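Local coordinates for protein (histonelike protein HU) (Thermotoga maritima, PDB 1B8Z) that binds DNA as a histone-like architectural protein, wrapping the double helix to stabilise it against denaturation under extreme conditions, at the interface of chains A and B. Coordinates in Å, arbitrary orientation; residue numbers count along the deposited sequence, not the author numbering. Chains: chain A/B, Protein (histonelike protein HU).

Contact 1: the interface of chains A and B. Residues chain A 24, 27-28, 31-32; chain B 6, 10, 13, 25.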
ATOM      1  N   ILE A  24      10.704  -1.960   2.806  1.00 13.65           N
ATOM      2  CA  ILE A  24      10.043  -1.032   1.851  1.00 13.36           C
ATOM      3  C   ILE A  24       8.555  -0.966   2.099  1.00 13.59           C
ATOM      4  O   ILE A  24       7.986   0.147   2.143  1.00 13.56           O
ATOM      5  CB  ILE A  24      10.398  -1.422   0.405  1.00 13.56           C
ATOM      6  CG1 ILE A  24      11.802  -0.858   0.131  1.00 20.33           C
ATOM      7  CG2 ILE A  24       9.403  -0.799  -0.559  1.00 16.08           C
ATOM      8  CD1 ILE A  24      12.498  -1.417  -1.080  1.00 27.38           C
ATOM      9  N   THR A  27       7.990   1.225   5.146  1.00 13.35           N
ATOM     10  CA  THR A  27       8.288   2.631   4.831  1.00 13.21           C
ATOM     11  C   THR A  27       7.190   3.234   3.970  1.00 14.97           C
ATOM     12  O   THR A  27       6.797   4.381   4.174  1.00 14.72           O
ATOM     13  CB  THR A  27       9.650   2.726   4.142  1.00 15.61           C
ATOM     14  OG1 THR A  27      10.624   2.129   5.019  1.00 16.15           O
ATOM     15  CG2 THR A  27      10.015   4.195   3.975  1.00 18.06           C
ATOM     16  N   ILE A  28       6.625   2.446   3.039  1.00 11.77           N
ATOM     17  CA  ILE A  28       5.464   2.930   2.315  1.00 11.31           C
ATOM     18  C   ILE A  28       4.302   3.204   3.258  1.00 13.16           C
ATOM     19  O   ILE A  28       3.667   4.265   3.149  1.00 13.86           O
ATOM     20  CB  ILE A  28       5.028   1.884   1.252  1.00 11.76           C
ATOM     21  CG1 ILE A  28       6.059   1.790   0.148  1.00 14.62           C
ATOM     22  CG2 ILE A  28       3.629   2.247   0.725  1.00 16.27           C
ATOM     23  CD1 ILE A  28       5.871   0.501  -0.656  1.00 16.03           C
ATOM     24  N   THR A  31       4.951   6.290   5.273  1.00 14.84           N
ATOM     25  CA  THR A  31       4.887   7.510   4.443  1.00 16.13           C
ATOM     26  C   THR A  31       3.464   7.924   4.159  1.00 16.81           C
ATOM     27  O   THR A  31       3.095   9.109   4.225  1.00 17.79           O
ATOM     28  CB  THR A  31       5.702   7.326   3.161  1.00 16.84           C
ATOM     29  OG1 THR A  31       7.053   7.048   3.552  1.00 18.43           O
ATOM     30  CG2 THR A  31       5.679   8.567   2.289  1.00 18.64           C
ATOM     31  N   ILE A  32       2.583   6.973   3.819  1.00 13.97           N
ATOM     32  CA  ILE A  32       1.174   7.255   3.598  1.00 12.94           C
ATOM     33  C   ILE A  32       0.534   7.758   4.892  1.00 16.26           C
ATOM     34  O   ILE A  32      -0.201   8.762   4.881  1.00 18.68           O
ATOM     35  CB  ILE A  32       0.433   5.994   3.078  1.00 14.94           C
ATOM     36  CG1 ILE A  32       0.960   5.672   1.694  1.00 15.60           C
ATOM     37  CG2 ILE A  32      -1.085   6.197   3.126  1.00 17.23           C
ATOM     38  CD1 ILE A  32       0.437   4.326   1.153  1.00 18.02           C
TER
ATOM     39  N   LEU B   6       5.698   9.590  -3.838  1.00 14.96           N
ATOM     40  CA  LEU B   6       5.729   8.498  -2.847  1.00 12.91           C
ATOM     41  C   LEU B   6       6.998   7.678  -3.015  1.00 14.41           C
ATOM     42  O   LEU B   6       7.681   7.401  -2.002  1.00 16.29           O
ATOM     43  CB  LEU B   6       4.458   7.638  -3.003  1.00 13.68           C
ATOM     44  CG  LEU B   6       4.392   6.354  -2.154  1.00 14.30           C
ATOM     45  CD1 LEU B   6       4.410   6.698  -0.681  1.00 19.06           C
ATOM     46  CD2 LEU B   6       3.123   5.573  -2.521  1.00 17.54           C
ATOM     47  N   VAL B  10       9.929   7.368  -0.160  1.00 14.14           N
ATOM     48  CA  VAL B  10      10.291   6.069   0.430  1.00 14.15           C
ATOM     49  C   VAL B  10      11.727   5.721   0.133  1.00 16.64           C
ATOM     50  O   VAL B  10      12.428   5.165   1.014  1.00 17.60           O
ATOM     51  CB  VAL B  10       9.309   4.997  -0.133  1.00 13.54           C
ATOM     52  CG1 VAL B  10       9.795   3.580   0.193  1.00 13.69           C
ATOM     53  CG2 VAL B  10       7.930   5.278   0.413  1.00 16.24           C
ATOM     54  N   LYS B  13      13.949   7.586   2.633  1.00 17.06           N
ATOM     55  CA  LYS B  13      13.820   7.117   4.011  1.00 18.65           C
ATOM     56  C   LYS B  13      14.455   5.745   4.203  1.00 19.03           C
ATOM     57  O   LYS B  13      15.082   5.500   5.251  1.00 20.03           O
ATOM     58  CB  LYS B  13      12.376   7.025   4.465  1.00 21.55           C
ATOM     59  CG  LYS B  13      11.629   8.344   4.619  1.00 24.22           C
ATOM     60  CD  LYS B  13      10.229   8.000   5.097  1.00 31.87           C
ATOM     61  CE  LYS B  13       9.280   9.182   5.058  1.00 38.03           C
ATOM     62  NZ  LYS B  13       8.019   8.839   5.772  1.00 38.32           N
ATOM     63  N   LEU B  25       6.928  -1.538  -4.848  1.00 12.81           N
ATOM     64  CA  LEU B  25       5.610  -0.922  -4.742  1.00 11.35           C
ATOM     65  C   LEU B  25       4.656  -1.472  -5.783  1.00 12.61           C
ATOM     66  O   LEU B  25       3.532  -1.857  -5.465  1.00 12.62           O
ATOM     67  CB  LEU B  25       5.758   0.599  -4.921  1.00 11.46           C
ATOM     68  CG  LEU B  25       4.447   1.365  -4.996  1.00 13.57           C
ATOM     69  CD1 LEU B  25       3.607   1.244  -3.742  1.00 17.44           C
ATOM     70  CD2 LEU B  25       4.684   2.845  -5.326  1.00 19.12           C
TER
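In the helical half of the HU fold, where the helices of two subunits of this bacterial histone-like protein pack together, helix 18-37 of chain A meets helix 3-14 of chain B: A:Thr27, A:Ile28 and A:Thr31 face B:Leu6, B:Val10 and B:Lys13. B:Val10 sets both its methyl groups against chain A. CG1 of B:Val10 lies 3.8 Å from the methyl CG2 of A:Thr27, while CG2 of the same valine reaches the helix backbone, 3.9 Å from CA of A:Ile28. A short branched side chain suits this place: it fits against A:Thr27 and A:Ile28 and, one turn on, A:Thr31, and its small size probably lets the helices pack closely. With chi1 at 168°, CG1 stands opposite the valine's own backbone nitrogen and CG2 beside it, so that the fork straddles A:Ile28, with A:Thr27 at one prong and A:Thr31 at the other.

A:Thr31 is two-faced: as a threonine it offers a methyl and a hydroxyl to the partner. The methyl CG2 of A:Thr31 rests 3.7 Å from CD1 of B:Leu6, the two side chains meeting at a slant. The hydroxyl OG1 of A:Thr31, turned back beside the backbone N (chi1 -59°), donates to the carbonyl O of A:Thr27 one turn earlier at 2.8 Å, tilted 33° from the carbonyl plane. OG1 of A:Thr31 also accepts a hydrogen bond from the side-chain nitrogen NZ of B:Lys13 at 3.0 Å, and the two partners together probably fix the hydroxyl's rotation. Lysine has the length needed here: extended beyond CG, B:Lys13 runs past A:Thr27 in the opposite direction, its CB packing 3.7 Å from CG2 of A:Thr27, before its NZ arrives at A:Thr31.

Away from the lysine, A:Ile28 points its long branch towards helix 18-37 of chain B. There CD1 of A:Ile28 meets CD1 of B:Leu25 at 3.9 Å, an aliphatic contact between the long helices of both subunits. A:Ile24 and A:Ile32 add lesser flanking contacts, one turn before and after A:Ile28.

Contact 2: the interface of chains A and B. Residues chain A 29, 32-33, 50; chain B 44, 47, 85.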
ATOM      1  N   LEU A  29       3.959   2.298   4.167  1.00 12.82           N
ATOM      2  CA  LEU A  29       2.842   2.515   5.080  1.00 13.02           C
ATOM      3  C   LEU A  29       3.085   3.710   6.001  1.00 14.72           C
ATOM      4  O   LEU A  29       2.125   4.461   6.187  1.00 17.80           O
ATOM      5  CB  LEU A  29       2.561   1.263   5.910  1.00 15.92           C
ATOM      6  CG  LEU A  29       2.230   0.027   5.052  1.00 17.72           C
ATOM      7  CD1 LEU A  29       2.156  -1.190   5.964  1.00 20.23           C
ATOM      8  CD2 LEU A  29       0.959   0.233   4.244  1.00 20.40           C
ATOM      9  N   ILE A  32       2.583   6.973   3.819  1.00 13.97           N
ATOM     10  CA  ILE A  32       1.174   7.255   3.598  1.00 12.94           C
ATOM     11  C   ILE A  32       0.534   7.758   4.892  1.00 16.26           C
ATOM     12  O   ILE A  32      -0.201   8.762   4.881  1.00 18.68           O
ATOM     13  CB  ILE A  32       0.433   5.994   3.078  1.00 14.94           C
ATOM     14  CG1 ILE A  32       0.960   5.672   1.694  1.00 15.60           C
ATOM     15  CG2 ILE A  32      -1.085   6.197   3.126  1.00 17.23           C
ATOM     16  CD1 ILE A  32       0.437   4.326   1.153  1.00 18.02           C
ATOM     17  N   THR A  33       0.820   7.140   6.026  1.00 15.91           N
ATOM     18  CA  THR A  33       0.264   7.553   7.318  1.00 17.00           C
ATOM     19  C   THR A  33       0.708   8.970   7.661  1.00 20.56           C
ATOM     20  O   THR A  33      -0.168   9.742   8.062  1.00 22.23           O
ATOM     21  CB  THR A  33       0.729   6.583   8.421  1.00 23.09           C
ATOM     22  OG1 THR A  33       0.189   5.294   8.119  1.00 21.38           O
ATOM     23  CG2 THR A  33       0.253   7.041   9.792  1.00 22.34           C
ATOM     24  N   PHE A  50      -5.766   7.815  -1.185  1.00 19.59           N
ATOM     25  CA  PHE A  50      -6.018   7.810   0.256  1.00 21.02           C
ATOM     26  C   PHE A  50      -6.192   9.283   0.648  1.00 24.28           C
ATOM     27  O   PHE A  50      -5.385  10.104   0.211  1.00 22.65           O
ATOM     28  CB  PHE A  50      -4.843   7.243   1.040  1.00 19.75           C
ATOM     29  CG  PHE A  50      -4.610   5.775   0.806  1.00 20.43           C
ATOM     30  CD1 PHE A  50      -3.830   5.338  -0.241  1.00 22.68           C
ATOM     31  CD2 PHE A  50      -5.236   4.858   1.640  1.00 27.27           C
ATOM     32  CE1 PHE A  50      -3.628   3.982  -0.447  1.00 25.70           C
ATOM     33  CE2 PHE A  50      -5.042   3.500   1.433  1.00 24.23           C
ATOM     34  CZ  PHE A  50      -4.238   3.074   0.405  1.00 24.10           C
TER
ATOM     35  N   ILE B  44      -3.758  -5.755   6.772  1.00 15.71           N
ATOM     36  CA  ILE B  44      -2.412  -5.356   7.155  1.00 15.76           C
ATOM     37  C   ILE B  44      -2.497  -4.760   8.558  1.00 20.70           C
ATOM     38  O   ILE B  44      -2.991  -3.643   8.723  1.00 20.80           O
ATOM     39  CB  ILE B  44      -1.828  -4.290   6.200  1.00 17.05           C
ATOM     40  CG1 ILE B  44      -1.734  -4.903   4.799  1.00 20.90           C
ATOM     41  CG2 ILE B  44      -0.466  -3.817   6.685  1.00 20.28           C
ATOM     42  CD1 ILE B  44      -1.493  -3.899   3.685  1.00 22.33           C
ATOM     43  N   PHE B  47      -2.533  -0.876   9.872  1.00 22.44           N
ATOM     44  CA  PHE B  47      -2.870  -0.025   8.743  1.00 20.35           C
ATOM     45  C   PHE B  47      -4.331  -0.155   8.373  1.00 21.18           C
ATOM     46  O   PHE B  47      -5.107   0.806   8.512  1.00 23.72           O
ATOM     47  CB  PHE B  47      -1.930  -0.251   7.558  1.00 20.32           C
ATOM     48  CG  PHE B  47      -2.124   0.730   6.436  1.00 20.68           C
ATOM     49  CD1 PHE B  47      -1.630   2.029   6.527  1.00 22.72           C
ATOM     50  CD2 PHE B  47      -2.771   0.342   5.282  1.00 20.82           C
ATOM     51  CE1 PHE B  47      -1.815   2.913   5.478  1.00 21.41           C
ATOM     52  CE2 PHE B  47      -2.961   1.226   4.229  1.00 25.64           C
ATOM     53  CZ  PHE B  47      -2.474   2.511   4.335  1.00 23.02           C
ATOM     54  N   LEU B  85      -4.236   3.521  12.461  1.00 34.99           N
ATOM     55  CA  LEU B  85      -4.247   4.549  11.422  1.00 33.75           C
ATOM     56  C   LEU B  85      -5.220   5.665  11.804  1.00 33.94           C
ATOM     57  O   LEU B  85      -4.872   6.847  11.776  1.00 34.22           O
ATOM     58  CB  LEU B  85      -4.613   3.971  10.063  1.00 28.77           C
ATOM     59  CG  LEU B  85      -4.764   4.914   8.880  1.00 28.26           C
ATOM     60  CD1 LEU B  85      -3.493   5.726   8.640  1.00 30.67           C
ATOM     61  CD2 LEU B  85      -5.117   4.128   7.623  1.00 28.07           C
TER
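Aromatic contacts lead here, as the ring of B:Phe47, in the turn between strands 42-44 and 48-51, lies against helix 18-37 of chain A. The methyl CD2 of A:Leu29 sits over the middle of one ring face, 3.7 Å from the centroid of B:Phe47, in a CH-pi contact. On the opposite face, B:Leu85 of the same chain places its CD2 off towards the rim, and the ring is thus clasped between leucines of both subunits. At the far end of the ring, CZ of B:Phe47 approaches CE2 of A:Phe50 at 4.0 Å, and CG2 of A:Ile32 reaches the same end of the ring while also covering one face of A:Phe50 near its rim. The ring is carried there by CG lying anti to the backbone N of B:Phe47 (chi1 -172°).

Aliphatic contacts extend the patch. A:Leu29 uses its second methyl, CD1, against CG2 of B:Ile44 at 3.8 Å; a forked leucine can thereby serve the ring and the strand at once.

A hydrogen bond within chain A is made by A:Thr33, whose OG1 donates to the carbonyl O of A:Leu29 at 2.9 Å, which probably helps a hydroxyl to sit among hydrophobic neighbours. Beside the phenyl group, the methyl CD1 of B:Leu85 rests against this hydroxyl oxygen, 3.7 Å from OG1 of A:Thr33. Exchanging B:Phe47 for an alanine would probably leave the A:Leu29 methyl without its aromatic face, open a gap between the two leucines and deprive A:Phe50 of a ring neighbour.

Through this hydrophobic joint, the strand-bearing part of one subunit is anchored to the long helix of the other, helping to hold the HU dimer together.

Contact 1 and contact 2 have centres of C-alpha atoms about 10 Å apart and use different sides of the same element, helix 18-37 of chain A. A:Ile32 belongs to both, its CG1 branch turned towards the helical contact and its CG2 branch towards the aromatic one. The long helix meets partner helices in contact 1 and, with A:Phe50 of strand 48-51, the partner's strand region and C-terminal helix in contact 2. Because the interface is two-fold symmetric, both arrangements recur with the chains exchanged, so the subunits are intertwined, which may help the dimer stay together in a hyperthermophile.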